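Local coordinates for ABC transporter substrate-binding protein (Staphylococcus aureus subsp. aureus NCTC 8325, PDB 3UN6) that probably serves as the solute-binding component of an ABC-type import system and binds zinc, though its natural ligand and exact function are not established, at residues F195-E200 and R269-Q274; V119-K124 and T187-A192; V36-Y41 and K66-K71. One frame throughout, in Å; residues are numbered along the deposited sequence.

Contact 1 of 3, residues F195-E200 and R269-Q274; sequences FGALGE and RDVLTQ
Ala197 and Gln274 meet where helix 195-201 packs against helix 269-277, a helix-helix contact beside the second sheet of a periplasmic-binding-protein-like fold. The two helical segments approach to 8.9 Å between axes and run at 132° to each other, between perpendicular and antiparallel. At Ala197, whose side chain is a single methyl, the backbones are nearest: its CA lies 5.7 Å from the CA of Val271. That methyl meets two residues one turn apart. Val271 turns CG1 anti to its own backbone N (chi1 162°), and this branch touches Ala197 CB at 4.0 Å. From the next turn comes the amide of Gln274, CG likewise anti to the backbone N and the chain extended beyond it. Its NE2 lies 3.5 Å from Ala197 CB, with CD only slightly farther from the same methyl. Past Ala197, Gln274 NE2 gives a weak hydrogen bond to Glu200 OE1, 3.4 Å long but fairly straight at the hydrogen. Carboxylate and amide planes stand 68° apart, so the groups are twisted against each other rather than laid flat. The stronger partner of this carboxylate is Thr207 OG1 on strand 206-210, bonded to OE2. The interface is thus a small apolar patch with a polar border. A second polar link between the helices is the salt bridge from Asp270 to Lys201, just beyond Glu200. On its other flank helix 269-277 packs against helix 254-264, through Leu272 on Thr262, Thr273 on Val258 and the Arg269-Asp259 salt bridge.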
loop_
_atom_site.group_PDB
_atom_site.type_symbol
_atom_site.label_atom_id
_atom_site.label_comp_id
_atom_site.label_asym_id
_atom_site.label_seq_id
_atom_site.Cartn_x
_atom_site.Cartn_y
_atom_site.Cartn_z
ATOM N N PHE A 195 6.313 7.609 -5.280
ATOM C CA PHE A 195 6.599 8.872 -4.601
ATOM C C PHE A 195 8.020 9.049 -4.083
ATOM O O PHE A 195 8.416 10.158 -3.751
ATOM C CB PHE A 195 5.471 9.227 -3.618
ATOM C CG PHE A 195 4.184 9.486 -4.337
ATOM C CD1 PHE A 195 4.013 10.686 -5.048
ATOM C CD2 PHE A 195 3.228 8.496 -4.455
ATOM C CE1 PHE A 195 2.862 10.930 -5.792
ATOM C CE2 PHE A 195 2.042 8.727 -5.201
ATOM C CZ PHE A 195 1.878 9.956 -5.881
ATOM N N GLY A 196 8.811 7.978 -4.082
ATOM C CA GLY A 196 10.225 8.090 -3.733
ATOM C C GLY A 196 10.983 8.478 -4.990
ATOM O O GLY A 196 11.743 9.460 -5.007
ATOM N N ALA A 197 10.755 7.714 -6.059
ATOM C CA ALA A 197 11.391 7.986 -7.323
ATOM C C ALA A 197 11.071 9.428 -7.734
ATOM O O ALA A 197 11.936 10.132 -8.246
ATOM C CB ALA A 197 10.918 7.003 -8.377
ATOM N N LEU A 198 9.836 9.876 -7.487
ATOM C CA LEU A 198 9.451 11.245 -7.840
ATOM C C LEU A 198 10.278 12.247 -7.025
ATOM O O LEU A 198 10.721 13.258 -7.564
ATOM C CB LEU A 198 7.953 11.482 -7.631
ATOM C CG LEU A 198 7.421 12.825 -8.117
ATOM C CD1 LEU A 198 7.640 13.004 -9.618
ATOM C CD2 LEU A 198 5.928 12.992 -7.760
ATOM N N GLY A 199 10.503 11.955 -5.743
ATOM C CA GLY A 199 11.350 12.812 -4.908
ATOM C C GLY A 199 12.747 13.009 -5.504
ATOM O O GLY A 199 13.317 14.106 -5.445
ATOM N N GLU A 200 13.301 11.952 -6.092
ATOM C CA GLU A 200 14.618 12.049 -6.710
ATOM C C GLU A 200 14.560 12.930 -7.937
ATOM O O GLU A 200 15.407 13.777 -8.113
ATOM C CB GLU A 200 15.155 10.680 -7.113
ATOM C CG GLU A 200 15.461 9.776 -5.953
ATOM C CD GLU A 200 16.252 8.542 -6.366
ATOM O OE1 GLU A 200 16.193 8.154 -7.555
ATOM O OE2 GLU A 200 16.930 7.946 -5.500
ATOM N N ARG A 269 7.591 7.455 -17.675
ATOM C CA ARG A 269 7.993 6.069 -17.791
ATOM C C ARG A 269 9.263 5.788 -16.963
ATOM O O ARG A 269 9.408 4.714 -16.371
ATOM C CB ARG A 269 8.200 5.709 -19.267
ATOM C CG ARG A 269 8.403 4.237 -19.487
ATOM C CD ARG A 269 8.601 3.853 -20.957
ATOM N NE ARG A 269 8.675 2.396 -21.016
ATOM C CZ ARG A 269 7.626 1.583 -21.053
ATOM N NH1 ARG A 269 6.380 2.064 -21.094
ATOM N NH2 ARG A 269 7.819 0.274 -21.052
ATOM N N ASP A 270 10.181 6.745 -16.904
ATOM C CA ASP A 270 11.393 6.504 -16.116
ATOM C C ASP A 270 11.083 6.364 -14.629
ATOM O O ASP A 270 11.639 5.499 -13.988
ATOM C CB ASP A 270 12.466 7.554 -16.362
ATOM C CG ASP A 270 12.009 8.953 -16.037
ATOM O OD1 ASP A 270 12.652 9.905 -16.536
ATOM O OD2 ASP A 270 11.012 9.112 -15.297
ATOM N N VAL A 271 10.221 7.228 -14.093
ATOM C CA VAL A 271 9.798 7.128 -12.695
ATOM C C VAL A 271 9.060 5.814 -12.425
ATOM O O VAL A 271 9.256 5.217 -11.379
ATOM C CB VAL A 271 8.912 8.329 -12.278
ATOM C CG1 VAL A 271 8.087 8.037 -10.987
ATOM C CG2 VAL A 271 9.785 9.572 -12.128
ATOM N N LEU A 272 8.243 5.352 -13.378
ATOM C CA LEU A 272 7.439 4.144 -13.172
ATOM C C LEU A 272 8.236 2.841 -13.405
ATOM O O LEU A 272 7.901 1.803 -12.820
ATOM C CB LEU A 272 6.150 4.197 -14.004
ATOM C CG LEU A 272 5.175 5.299 -13.546
ATOM C CD1 LEU A 272 4.110 5.507 -14.598
ATOM C CD2 LEU A 272 4.550 4.975 -12.162
ATOM N N THR A 273 9.284 2.911 -14.230
ATOM C CA THR A 273 10.180 1.764 -14.430
ATOM C C THR A 273 10.929 1.523 -13.120
ATOM O O THR A 273 11.004 0.396 -12.635
ATOM C CB THR A 273 11.147 2.008 -15.580
ATOM O OG1 THR A 273 10.378 2.180 -16.774
ATOM C CG2 THR A 273 12.084 0.811 -15.763
ATOM N N GLN A 274 11.468 2.587 -12.529
ATOM C CA GLN A 274 12.129 2.462 -11.231
ATOM C C GLN A 274 11.142 1.913 -10.170
ATOM O O GLN A 274 11.481 1.017 -9.386
ATOM C CB GLN A 274 12.689 3.823 -10.797
ATOM C CG GLN A 274 13.313 3.837 -9.396
ATOM C CD GLN A 274 14.017 5.151 -9.127
ATOM O OE1 GLN A 274 14.506 5.786 -10.049
ATOM N NE2 GLN A 274 14.074 5.555 -7.880
#

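Contact 2 of 3, residues V119-K124 and T187-A192; sequences VIMGQK and TGYSVA
Met121, modelled as selenomethionine, lies alongside Tyr189 on the neighbouring antiparallel strand, both side chains pointing the same way. Its CB sits over the centre of the tyrosine ring, 3.8 Å above the plane, a CH-pi contact. CG moves toward the hydroxyl half and closes to 3.4 Å from Tyr189 CE1. The chain then bends (chi2 -67°, chi3 -67°): SE packs 3.7 Å from Gly196 CA, and the terminal CE rests against Gly196 O and Glu200 CG of helix 195-201. Tyr189 OH bonds to Phe195 O on that helix. The backbones of the two residues form a hydrogen-bonded antiparallel pair, Met121 N to Tyr189 O at 2.6 Å and Tyr189 N to Met121 O at 3.0 Å. Ser190 OG grips Val119 O at 2.9 Å. Val191 N bonds to the same oxygen from the opposite face of its carbonyl plane. On the Ile120-Ser190 face, Ile120 CG1 touches Ser190 OG and helix 148-159 covers both; on the opposite face, that of Met121, Tyr189 and Val191 meet helix 177-182. This is the sheet-between-helices build of a periplasmic-binding-protein lobe, and the side chain of Val191 comes within about 4 Å of a bound zinc ion.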
loop_
_atom_site.group_PDB
_atom_site.type_symbol
_atom_site.label_atom_id
_atom_site.label_comp_id
_atom_site.label_asym_id
_atom_site.label_seq_id
_atom_site.Cartn_x
_atom_site.Cartn_y
_atom_site.Cartn_z
ATOM N N VAL A 119 9.780 2.688 0.155
ATOM C CA VAL A 119 11.070 3.315 0.280
ATOM C C VAL A 119 11.176 4.242 1.483
ATOM O O VAL A 119 10.184 4.630 2.069
ATOM C CB VAL A 119 11.393 4.169 -0.983
ATOM C CG1 VAL A 119 11.513 3.290 -2.196
ATOM C CG2 VAL A 119 10.331 5.247 -1.198
ATOM N N ILE A 120 12.419 4.572 1.834
ATOM C CA ILE A 120 12.732 5.563 2.846
ATOM C C ILE A 120 13.641 6.524 2.139
ATOM O O ILE A 120 14.713 6.139 1.682
ATOM C CB ILE A 120 13.413 4.939 4.072
ATOM C CG1 ILE A 120 12.423 3.982 4.771
ATOM C CG2 ILE A 120 13.883 6.040 5.046
ATOM C CD1 ILE A 120 13.083 2.912 5.617
HETATM N N MSE A 121 13.189 7.773 2.004
HETATM C CA MSE A 121 13.925 8.830 1.321
HETATM C C MSE A 121 14.514 9.804 2.322
HETATM O O MSE A 121 13.973 9.994 3.394
HETATM C CB MSE A 121 12.978 9.637 0.424
HETATM C CG MSE A 121 12.207 8.792 -0.560
HETATM SE SE MSE A 121 13.388 8.002 -1.868
HETATM C CE MSE A 121 13.934 9.665 -2.759
ATOM N N GLY A 122 15.645 10.390 1.965
ATOM C CA GLY A 122 16.294 11.404 2.781
ATOM C C GLY A 122 16.629 12.573 1.882
ATOM O O GLY A 122 16.495 12.479 0.655
ATOM N N GLN A 123 17.065 13.673 2.479
ATOM C CA GLN A 123 17.449 14.850 1.718
ATOM C C GLN A 123 18.650 14.518 0.865
ATOM O O GLN A 123 19.399 13.582 1.167
ATOM C CB GLN A 123 17.828 16.006 2.653
ATOM C CG GLN A 123 16.661 16.557 3.424
ATOM C CD GLN A 123 17.078 17.579 4.468
ATOM O OE1 GLN A 123 18.258 17.898 4.591
ATOM N NE2 GLN A 123 16.102 18.098 5.231
ATOM N N LYS A 124 18.834 15.316 -0.180
ATOM C CA LYS A 124 19.944 15.195 -1.095
ATOM C C LYS A 124 21.284 15.109 -0.365
ATOM O O LYS A 124 21.553 15.904 0.539
ATOM C CB LYS A 124 19.933 16.436 -1.985
ATOM C CG LYS A 124 21.078 16.590 -2.940
ATOM C CD LYS A 124 20.977 17.954 -3.615
ATOM C CE LYS A 124 22.034 18.151 -4.674
ATOM N NZ LYS A 124 21.834 19.453 -5.374
ATOM N N THR A 187 13.128 15.853 7.041
ATOM C CA THR A 187 14.473 15.302 6.821
ATOM C C THR A 187 14.344 14.179 5.802
ATOM O O THR A 187 15.258 13.895 5.030
ATOM C CB THR A 187 15.013 14.593 8.100
ATOM O OG1 THR A 187 14.834 15.418 9.256
ATOM C CG2 THR A 187 16.490 14.199 7.951
ATOM N N GLY A 188 13.205 13.511 5.831
ATOM C CA GLY A 188 12.959 12.414 4.900
ATOM C C GLY A 188 11.546 11.913 4.998
ATOM O O GLY A 188 10.703 12.507 5.681
ATOM N N TYR A 189 11.273 10.817 4.299
ATOM C CA TYR A 189 9.962 10.242 4.322
ATOM C C TYR A 189 9.992 8.792 3.899
ATOM O O TYR A 189 11.013 8.289 3.394
ATOM C CB TYR A 189 8.979 11.054 3.462
ATOM C CG TYR A 189 9.282 11.187 1.956
ATOM C CD1 TYR A 189 8.919 10.182 1.051
ATOM C CD2 TYR A 189 9.829 12.355 1.446
ATOM C CE1 TYR A 189 9.161 10.318 -0.307
ATOM C CE2 TYR A 189 10.070 12.508 0.096
ATOM C CZ TYR A 189 9.735 11.484 -0.779
ATOM O OH TYR A 189 9.964 11.661 -2.114
ATOM N N SER A 190 8.893 8.108 4.181
ATOM C CA SER A 190 8.723 6.742 3.772
ATOM C C SER A 190 7.348 6.631 3.098
ATOM O O SER A 190 6.364 7.115 3.631
ATOM C CB SER A 190 8.835 5.820 4.967
ATOM O OG SER A 190 8.744 4.490 4.542
ATOM N N VAL A 191 7.285 5.970 1.941
ATOM C CA VAL A 191 6.060 5.911 1.170
ATOM C C VAL A 191 6.176 4.851 0.094
ATOM O O VAL A 191 7.259 4.294 -0.116
ATOM C CB VAL A 191 5.813 7.269 0.500
ATOM C CG1 VAL A 191 6.931 7.541 -0.551
ATOM C CG2 VAL A 191 4.419 7.338 -0.123
ATOM N N ALA A 192 5.046 4.528 -0.544
ATOM C CA ALA A 192 5.058 3.578 -1.640
ATOM C C ALA A 192 5.573 4.287 -2.876
ATOM O O ALA A 192 5.388 5.497 -3.029
ATOM C CB ALA A 192 3.650 3.041 -1.909
#

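Contact 3 of 3, residues V36-Y41 and K66-K71; sequences VIKIGY and KLELVK. With PO4 (phosphate ion), chain D.
Tyr41 and Lys71 close one end of a parallel strand pair, the two strands of the beta-alpha-beta unit 36-41, 48-58, 66-71. Backbone bonds such as Ile37 N to Lys66 O and Glu68 N to Ile37 O alternate along it. On the face of Ile37, Ile39 and Tyr41, the side chains interdigitate: Leu67 pushes CD1 against Ile39 CG1 at 3.7 Å, crossing it at a slant, while Leu69 sets its CB 3.7 Å from Tyr41 CE1. Phe240 of helix 234-250 packs on Ile37, Ile39 and Leu67, and helix 48-58 adds Leu50, Thr53, Leu57 and Met51. Tyr41 CG stands between its backbone N and carbonyl carbon (chi1 73°), and the ring leans across the next strand. Lys71 CA fits under one ring face, 3.7 Å from the plane and offset toward the rim, and Lys71 CB meets Tyr41 OH. Lys71 NZ hydrogen-bonds O3 of a phosphate ion, probably from the crystallisation liquor, that Lys266 also binds. On the opposite, more polar face of the sheet, Val36 CG2 rests on Lys66 CD, and Lys38 runs beside Glu68, its CE 3.6 Å from Glu68 OE1; Lys38 NZ stays 4.1 Å from Glu68 OE2, too far for a salt bridge. In the plane of the Tyr41 ring, at its edge, a water bonds to Tyr41 OH at 3.0 Å and donates to Leu69 O at 2.7 Å.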
loop_
_atom_site.group_PDB
_atom_site.type_symbol
_atom_site.label_atom_id
_atom_site.label_comp_id
_atom_site.label_asym_id
_atom_site.label_seq_id
_atom_site.Cartn_x
_atom_site.Cartn_y
_atom_site.Cartn_z
ATOM N N VAL A 36 -22.238 -3.160 -10.579
ATOM C CA VAL A 36 -21.080 -2.282 -10.581
ATOM C C VAL A 36 -20.352 -2.376 -9.244
ATOM O O VAL A 36 -20.968 -2.234 -8.194
ATOM C CB VAL A 36 -21.493 -0.803 -10.795
ATOM C CG1 VAL A 36 -20.264 0.105 -10.780
ATOM C CG2 VAL A 36 -22.275 -0.642 -12.106
ATOM N N ILE A 37 -19.058 -2.657 -9.292
ATOM C CA ILE A 37 -18.233 -2.693 -8.096
ATOM C C ILE A 37 -17.346 -1.474 -8.184
ATOM O O ILE A 37 -16.625 -1.307 -9.168
ATOM C CB ILE A 37 -17.340 -3.953 -8.024
ATOM C CG1 ILE A 37 -18.188 -5.217 -8.151
ATOM C CG2 ILE A 37 -16.563 -3.973 -6.731
ATOM C CD1 ILE A 37 -17.384 -6.500 -8.157
ATOM N N LYS A 38 -17.427 -0.615 -7.173
ATOM C CA LYS A 38 -16.588 0.592 -7.088
ATOM C C LYS A 38 -15.461 0.354 -6.101
ATOM O O LYS A 38 -15.712 0.093 -4.907
ATOM C CB LYS A 38 -17.380 1.791 -6.571
ATOM C CG LYS A 38 -18.358 2.458 -7.492
ATOM C CD LYS A 38 -18.814 3.783 -6.790
ATOM C CE LYS A 38 -19.589 4.748 -7.670
ATOM N NZ LYS A 38 -20.993 4.352 -7.942
ATOM N N ILE A 39 -14.224 0.488 -6.555
ATOM C CA ILE A 39 -13.084 0.233 -5.698
ATOM C C ILE A 39 -12.191 1.433 -5.665
ATOM O O ILE A 39 -11.806 1.980 -6.723
ATOM C CB ILE A 39 -12.230 -0.963 -6.185
ATOM C CG1 ILE A 39 -13.059 -2.241 -6.325
ATOM C CG2 ILE A 39 -11.034 -1.183 -5.252
ATOM C CD1 ILE A 39 -13.580 -2.854 -5.033
ATOM N N GLY A 40 -11.844 1.843 -4.455
ATOM C CA GLY A 40 -10.996 3.010 -4.241
ATOM C C GLY A 40 -9.500 2.748 -4.182
ATOM O O GLY A 40 -9.057 1.691 -3.718
ATOM N N TYR A 41 -8.717 3.737 -4.612
ATOM C CA TYR A 41 -7.274 3.613 -4.590
ATOM C C TYR A 41 -6.544 4.940 -4.653
ATOM O O TYR A 41 -7.114 5.976 -5.039
ATOM C CB TYR A 41 -6.810 2.820 -5.835
ATOM C CG TYR A 41 -6.906 3.608 -7.119
ATOM C CD1 TYR A 41 -8.126 3.779 -7.769
ATOM C CD2 TYR A 41 -5.782 4.203 -7.679
ATOM C CE1 TYR A 41 -8.223 4.513 -8.934
ATOM C CE2 TYR A 41 -5.870 4.952 -8.847
ATOM C CZ TYR A 41 -7.097 5.094 -9.471
ATOM O OH TYR A 41 -7.190 5.826 -10.621
ATOM N N LYS A 66 -19.093 -4.883 -13.520
ATOM C CA LYS A 66 -18.433 -3.681 -14.012
ATOM C C LYS A 66 -17.548 -3.195 -12.870
ATOM O O LYS A 66 -17.952 -3.207 -11.696
ATOM C CB LYS A 66 -19.420 -2.585 -14.374
ATOM C CG LYS A 66 -20.377 -2.932 -15.477
ATOM C CD LYS A 66 -21.275 -1.748 -15.797
ATOM C CE LYS A 66 -22.342 -2.137 -16.795
ATOM N NZ LYS A 66 -23.289 -1.029 -17.084
ATOM N N LEU A 67 -16.338 -2.783 -13.207
ATOM C CA LEU A 67 -15.389 -2.316 -12.228
ATOM C C LEU A 67 -15.147 -0.828 -12.436
ATOM O O LEU A 67 -14.687 -0.398 -13.504
ATOM C CB LEU A 67 -14.082 -3.107 -12.358
ATOM C CG LEU A 67 -12.927 -2.798 -11.399
ATOM C CD1 LEU A 67 -13.368 -2.886 -9.938
ATOM C CD2 LEU A 67 -11.776 -3.744 -11.677
ATOM N N GLU A 68 -15.492 -0.039 -11.425
ATOM C CA GLU A 68 -15.250 1.395 -11.465
ATOM C C GLU A 68 -14.156 1.683 -10.456
ATOM O O GLU A 68 -14.302 1.363 -9.265
ATOM C CB GLU A 68 -16.510 2.201 -11.134
ATOM C CG GLU A 68 -16.219 3.689 -10.896
ATOM C CD GLU A 68 -17.467 4.559 -10.814
ATOM O OE1 GLU A 68 -17.348 5.718 -10.340
ATOM O OE2 GLU A 68 -18.564 4.096 -11.220
ATOM N N LEU A 69 -13.051 2.256 -10.933
ATOM C CA LEU A 69 -11.932 2.591 -10.070
ATOM C C LEU A 69 -12.033 4.076 -9.680
ATOM O O LEU A 69 -12.001 4.960 -10.530
ATOM C CB LEU A 69 -10.618 2.300 -10.784
ATOM C CG LEU A 69 -10.382 0.857 -11.223
ATOM C CD1 LEU A 69 -9.084 0.783 -12.020
ATOM C CD2 LEU A 69 -10.335 -0.094 -10.034
ATOM N N VAL A 70 -12.114 4.335 -8.383
ATOM C CA VAL A 70 -12.307 5.690 -7.858
ATOM C C VAL A 70 -11.008 6.164 -7.171
ATOM O O VAL A 70 -10.573 5.576 -6.157
ATOM C CB VAL A 70 -13.497 5.688 -6.865
ATOM C CG1 VAL A 70 -13.806 7.096 -6.347
ATOM C CG2 VAL A 70 -14.737 5.068 -7.524
ATOM N N LYS A 71 -10.406 7.228 -7.708
ATOM C CA LYS A 71 -9.118 7.746 -7.222
ATOM C C LYS A 71 -9.186 8.768 -6.093
ATOM O O LYS A 71 -9.994 9.693 -6.128
ATOM C CB LYS A 71 -8.339 8.386 -8.376
ATOM C CG LYS A 71 -6.934 8.795 -7.987
ATOM C CD LYS A 71 -6.136 9.390 -9.142
ATOM C CE LYS A 71 -6.585 10.800 -9.449
ATOM N NZ LYS A 71 -5.686 11.403 -10.462
HETATM P P PO4 D . -6.960 14.297 -12.492
HETATM O O1 PO4 D . -5.679 14.828 -13.094
HETATM O O2 PO4 D . -7.291 12.969 -13.120
HETATM O O3 PO4 D . -6.782 14.099 -11.009
HETATM O O4 PO4 D . -8.069 15.280 -12.783
HETATM O O HOH W 1 -9.928 6.275 -11.719
#

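Overall arrangement
Along the chain contact 3 comes first, then contact 2, then contact 1, each closing before the next opens. Contacts 1 and 2 are neighbours, centres about 13 Å apart, because strand 188-192 runs almost directly into helix 195-201. Contact 3 lies in the other sheet, on the opposite side of the chain's centre from contact 2, with centres about 30 Å apart; from contact 1 it is about 25 Å. The zinc ligands lie between these regions: His46 follows strand 36-41, Cys220 immediately precedes strand 221-225 and Cys221 begins it, in the same sheet as contact 3, while contact 2 approaches the metal through Val191. This is consistent with a two-lobed binding protein holding zinc between its lobes.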